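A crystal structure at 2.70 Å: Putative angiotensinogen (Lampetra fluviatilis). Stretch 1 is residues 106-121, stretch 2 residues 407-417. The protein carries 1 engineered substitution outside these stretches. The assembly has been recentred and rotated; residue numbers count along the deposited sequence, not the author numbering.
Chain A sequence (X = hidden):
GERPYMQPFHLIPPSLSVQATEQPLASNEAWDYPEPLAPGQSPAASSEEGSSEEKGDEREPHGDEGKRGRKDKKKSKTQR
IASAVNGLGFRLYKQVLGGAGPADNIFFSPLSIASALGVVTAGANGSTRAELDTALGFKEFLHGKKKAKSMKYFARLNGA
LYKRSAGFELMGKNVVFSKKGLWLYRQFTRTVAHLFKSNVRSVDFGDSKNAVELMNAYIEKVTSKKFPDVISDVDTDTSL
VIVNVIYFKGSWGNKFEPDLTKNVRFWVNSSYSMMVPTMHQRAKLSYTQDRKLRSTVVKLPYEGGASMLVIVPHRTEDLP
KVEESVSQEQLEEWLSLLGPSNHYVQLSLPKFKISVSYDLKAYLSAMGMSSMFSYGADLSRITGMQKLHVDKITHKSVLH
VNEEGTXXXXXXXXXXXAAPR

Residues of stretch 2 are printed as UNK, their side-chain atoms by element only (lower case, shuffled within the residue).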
# COMPACT_ATOMS: atom_id res chain seq x y z
N ILE A 106 -5.43 2.31 -9.98
CA ILE A 106 -5.62 1.80 -8.65
C ILE A 106 -4.22 1.60 -8.05
O ILE A 106 -3.33 0.96 -8.68
CB ILE A 106 -6.39 0.46 -8.66
CG1 ILE A 106 -7.81 0.68 -9.11
CG2 ILE A 106 -6.45 -0.18 -7.26
CD1 ILE A 106 -8.54 -0.62 -9.36
N PHE A 107 -4.01 2.12 -6.84
CA PHE A 107 -2.70 2.03 -6.17
C PHE A 107 -2.76 2.31 -4.69
O PHE A 107 -3.22 3.35 -4.26
CB PHE A 107 -1.69 2.96 -6.80
CG PHE A 107 -0.30 2.53 -6.55
CD1 PHE A 107 0.14 1.32 -7.02
CD2 PHE A 107 0.59 3.32 -5.82
CE1 PHE A 107 1.44 0.90 -6.80
CE2 PHE A 107 1.87 2.89 -5.55
CZ PHE A 107 2.30 1.68 -6.05
N PHE A 108 -2.31 1.36 -3.90
CA PHE A 108 -2.36 1.46 -2.46
C PHE A 108 -1.39 0.48 -1.79
O PHE A 108 -1.00 -0.49 -2.41
CB PHE A 108 -3.81 1.26 -1.97
CG PHE A 108 -4.43 -0.09 -2.28
CD1 PHE A 108 -4.37 -1.14 -1.32
CD2 PHE A 108 -5.12 -0.31 -3.46
CE1 PHE A 108 -4.96 -2.39 -1.57
CE2 PHE A 108 -5.71 -1.56 -3.70
CZ PHE A 108 -5.64 -2.59 -2.75
N SER A 109 -0.97 0.75 -0.56
CA SER A 109 -0.11 -0.15 0.21
C SER A 109 -0.89 -0.86 1.32
O SER A 109 -1.37 -0.22 2.24
CB SER A 109 1.02 0.63 0.88
OG SER A 109 1.67 -0.21 1.86
N PRO A 110 -1.01 -2.18 1.24
CA PRO A 110 -1.65 -2.91 2.35
C PRO A 110 -0.96 -2.77 3.67
O PRO A 110 -1.65 -2.66 4.67
CB PRO A 110 -1.64 -4.38 1.90
CG PRO A 110 -1.53 -4.34 0.42
CD PRO A 110 -0.75 -3.07 0.10
N LEU A 111 0.37 -2.73 3.69
CA LEU A 111 1.13 -2.53 4.95
C LEU A 111 0.82 -1.23 5.67
O LEU A 111 0.74 -1.22 6.91
CB LEU A 111 2.64 -2.53 4.70
CG LEU A 111 3.28 -3.87 4.39
CD1 LEU A 111 4.75 -3.60 4.12
CD2 LEU A 111 3.15 -4.88 5.51
N SER A 112 0.73 -0.15 4.90
CA SER A 112 0.47 1.16 5.46
C SER A 112 -0.89 1.14 6.12
O SER A 112 -1.05 1.59 7.26
CB SER A 112 0.49 2.26 4.40
OG SER A 112 0.35 3.54 5.01
N ILE A 113 -1.87 0.59 5.40
CA ILE A 113 -3.20 0.57 5.92
C ILE A 113 -3.31 -0.38 7.13
O ILE A 113 -3.99 -0.07 8.11
CB ILE A 113 -4.23 0.23 4.84
CG1 ILE A 113 -4.21 1.31 3.76
CG2 ILE A 113 -5.65 0.20 5.44
CD1 ILE A 113 -5.05 0.98 2.53
N ALA A 114 -2.64 -1.52 7.06
CA ALA A 114 -2.65 -2.47 8.20
C ALA A 114 -1.98 -1.89 9.45
O ALA A 114 -2.41 -2.17 10.57
CB ALA A 114 -1.99 -3.78 7.82
N SER A 115 -0.92 -1.10 9.24
CA SER A 115 -0.26 -0.47 10.34
C SER A 115 -1.15 0.54 11.02
O SER A 115 -1.19 0.58 12.26
CB SER A 115 1.00 0.22 9.90
OG SER A 115 1.84 -0.74 9.39
N ALA A 116 -1.82 1.36 10.24
CA ALA A 116 -2.67 2.36 10.83
C ALA A 116 -3.81 1.68 11.60
O ALA A 116 -4.13 2.07 12.72
CB ALA A 116 -3.18 3.34 9.79
N LEU A 117 -4.38 0.63 11.03
CA LEU A 117 -5.47 -0.10 11.70
C LEU A 117 -5.03 -0.94 12.89
O LEU A 117 -5.82 -1.22 13.78
CB LEU A 117 -6.16 -1.01 10.71
CG LEU A 117 -6.81 -0.35 9.49
CD1 LEU A 117 -7.26 -1.46 8.57
CD2 LEU A 117 -7.98 0.53 9.87
N GLY A 118 -3.77 -1.38 12.90
CA GLY A 118 -3.18 -2.04 14.06
C GLY A 118 -3.18 -1.09 15.24
O GLY A 118 -3.49 -1.48 16.35
N VAL A 119 -2.87 0.17 14.99
CA VAL A 119 -2.85 1.15 16.07
C VAL A 119 -4.28 1.31 16.65
O VAL A 119 -4.50 1.28 17.83
CB VAL A 119 -2.30 2.51 15.58
CG1 VAL A 119 -2.40 3.54 16.71
CG2 VAL A 119 -0.83 2.41 15.13
N VAL A 120 -5.25 1.43 15.77
CA VAL A 120 -6.66 1.54 16.17
C VAL A 120 -7.08 0.27 16.92
O VAL A 120 -7.85 0.32 17.88
CB VAL A 120 -7.59 1.82 14.92
CG1 VAL A 120 -9.08 1.78 15.29
CG2 VAL A 120 -7.29 3.17 14.30
N THR A 121 -6.59 -0.87 16.45
CA THR A 121 -6.94 -2.15 17.10
C THR A 121 -6.46 -2.18 18.54
O THR A 121 -7.17 -2.60 19.42
CB THR A 121 -6.35 -3.34 16.30
OG1 THR A 121 -6.85 -3.27 14.95
CG2 THR A 121 -6.72 -4.64 16.94
N UNK A 407 9.96 4.35 -7.63
CA UNK A 407 9.83 5.08 -6.39
C UNK A 407 8.37 5.03 -6.06
O UNK A 407 7.53 5.20 -6.95
o UNK A 407 9.79 9.21 -5.49
c UNK A 407 10.94 7.09 -5.33
c UNK A 407 10.86 8.60 -5.20
o UNK A 407 11.87 9.18 -4.77
c UNK A 407 10.26 6.51 -6.57
N UNK A 408 8.05 4.70 -4.80
CA UNK A 408 6.63 4.56 -4.38
C UNK A 408 6.47 5.03 -2.96
O UNK A 408 7.23 4.59 -2.11
c UNK A 408 6.14 3.12 -4.50
N UNK A 409 5.46 5.88 -2.72
CA UNK A 409 5.12 6.41 -1.41
C UNK A 409 3.70 5.97 -1.12
O UNK A 409 2.90 5.92 -2.03
c UNK A 409 6.44 8.60 -1.51
c UNK A 409 5.10 7.93 -1.45
c UNK A 409 6.35 10.05 -2.02
c UNK A 409 7.63 10.45 -2.79
n UNK A 409 7.45 11.26 -4.04
N UNK A 410 3.37 5.73 0.14
CA UNK A 410 1.99 5.69 0.62
C UNK A 410 1.88 6.37 1.96
O UNK A 410 2.84 6.44 2.69
c UNK A 410 1.48 4.26 0.73
N UNK A 411 0.67 6.80 2.30
CA UNK A 411 0.37 7.56 3.51
C UNK A 411 -1.04 7.19 3.92
O UNK A 411 -1.97 7.38 3.13
o UNK A 411 2.29 11.75 1.91
c UNK A 411 1.26 11.06 2.05
c UNK A 411 1.46 9.60 2.39
c UNK A 411 0.27 9.01 3.13
o UNK A 411 0.10 11.53 1.89
N UNK A 412 -1.21 6.66 5.13
CA UNK A 412 -2.52 6.44 5.70
C UNK A 412 -2.67 7.33 6.92
O UNK A 412 -1.81 7.36 7.78
c UNK A 412 -2.63 5.02 6.14
o UNK A 412 -2.20 4.20 5.05
c UNK A 412 -4.04 4.68 6.57
N UNK A 413 -3.80 8.03 6.98
CA UNK A 413 -4.13 8.94 8.04
C UNK A 413 -5.48 8.52 8.64
O UNK A 413 -6.43 8.33 7.91
c UNK A 413 -2.86 10.78 6.99
c UNK A 413 -4.57 11.36 8.62
c UNK A 413 -4.19 10.39 7.51
N UNK A 414 -5.56 8.47 9.98
CA UNK A 414 -6.78 8.13 10.70
C UNK A 414 -7.10 9.26 11.64
O UNK A 414 -6.22 9.72 12.35
c UNK A 414 -6.60 6.86 11.53
c UNK A 414 -7.93 6.43 12.14
c UNK A 414 -6.06 5.72 10.66
N UNK A 415 -8.33 9.74 11.65
CA UNK A 415 -8.68 10.86 12.54
C UNK A 415 -9.66 10.32 13.52
O UNK A 415 -10.64 9.70 13.11
N UNK A 416 -9.43 10.57 14.80
CA UNK A 416 -10.28 10.07 15.85
C UNK A 416 -10.93 11.26 16.57
O UNK A 416 -10.24 12.15 16.99
c UNK A 416 -9.12 6.91 15.96
c UNK A 416 -9.47 9.26 16.89
c UNK A 416 -8.51 8.24 16.28
c UNK A 416 -10.39 8.54 17.90
N UNK A 417 -12.25 11.25 16.74
CA UNK A 417 -13.03 12.34 17.42
C UNK A 417 -13.92 11.79 18.55
O UNK A 417 -14.08 10.56 18.69
c UNK A 417 -16.14 14.29 14.84
c UNK A 417 -13.37 13.82 15.29
s UNK A 417 -14.53 15.06 14.68
c UNK A 417 -13.99 13.00 16.41

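Position 407 opens the strand with three side-chain carbons in a row, the last carrying two oxygens, and it lies beyond reach of stretch 1; a carboxylate on a two-carbon arm is Glu407. Position 408 has a single side-chain carbon, CB, directed toward stretch 1 and 4.4 Å from Phe107 CZ, close to the plane of the ring at its edge. This is Ala408. At 409 four carbons run unbranched to a terminal nitrogen, which identifies Lys409; its CA-to-CB bond points away from stretch 1, and its NZ forms a salt bridge with Glu407 OE2 at 3.4 Å, in which the hydrogen bond is weak, along the same side of the strand.

Position 410 again carries one carbon. Its CB lies 3.7 Å from Ser109 CB and 4.3 Å from Ser112 CB, at the start of the helix, and the residue is Ala410. At 411 there are three carbons, the third bearing two oxygens, and the CA-to-CB bond points away from stretch 1; this is Glu411.

At 412 the first side-chain carbon bears one oxygen and one carbon. The oxygen is 2.6 Å from Ser112 OG, and the methyl carbon 3.6 Å from Ala116 CB. A branched hydroxyl side chain of this size is Thr412, whose OG1 is hydrogen-bonded to Ser112 OG and also lies 3.7 Å from Ile113 CG1.

Position 413 has three carbons, forked at the first, with the CA-to-CB bond away from stretch 1 and no contact there: Val413. The same fork at 414 faces the helix, one branch 3.8 Å from Ala116 CB and the other 4.0 Å from Val120 CG2. These are CG2 and CG1 of Val414. Position 415 has no side-chain atoms and is Gly415. At 416 four carbons fork at the first, with one arm two carbons long; the tip of that arm, 4.5 Å from Val120 CG2, is CD1 of Ile416. Position 417, an unbranched chain of two carbons, sulfur and a final carbon, is Met417, well clear of stretch 1.

The contact rests on the alternation of the strand, which directs Ala408, Ala410, Thr412, Val414 and Ile416 toward stretch 1. Helix and strand run in nearly the same direction, 23° apart, with their axes approaching to 7.7 Å, so successive inward residues meet successive turns at Ser112, Ala116 and Val120. Small side chains meet at close range where Ser109 packs on Ala410 and Ala116 on Thr412. Ser109 OG also caps the helix, accepting from Ser112 N at 3.2 Å, while the Ser112–Thr412 hydroxyl pair supplies a polar link within otherwise largely apolar packing.

Stretch 2 (407-417) EAKAETVVGIM
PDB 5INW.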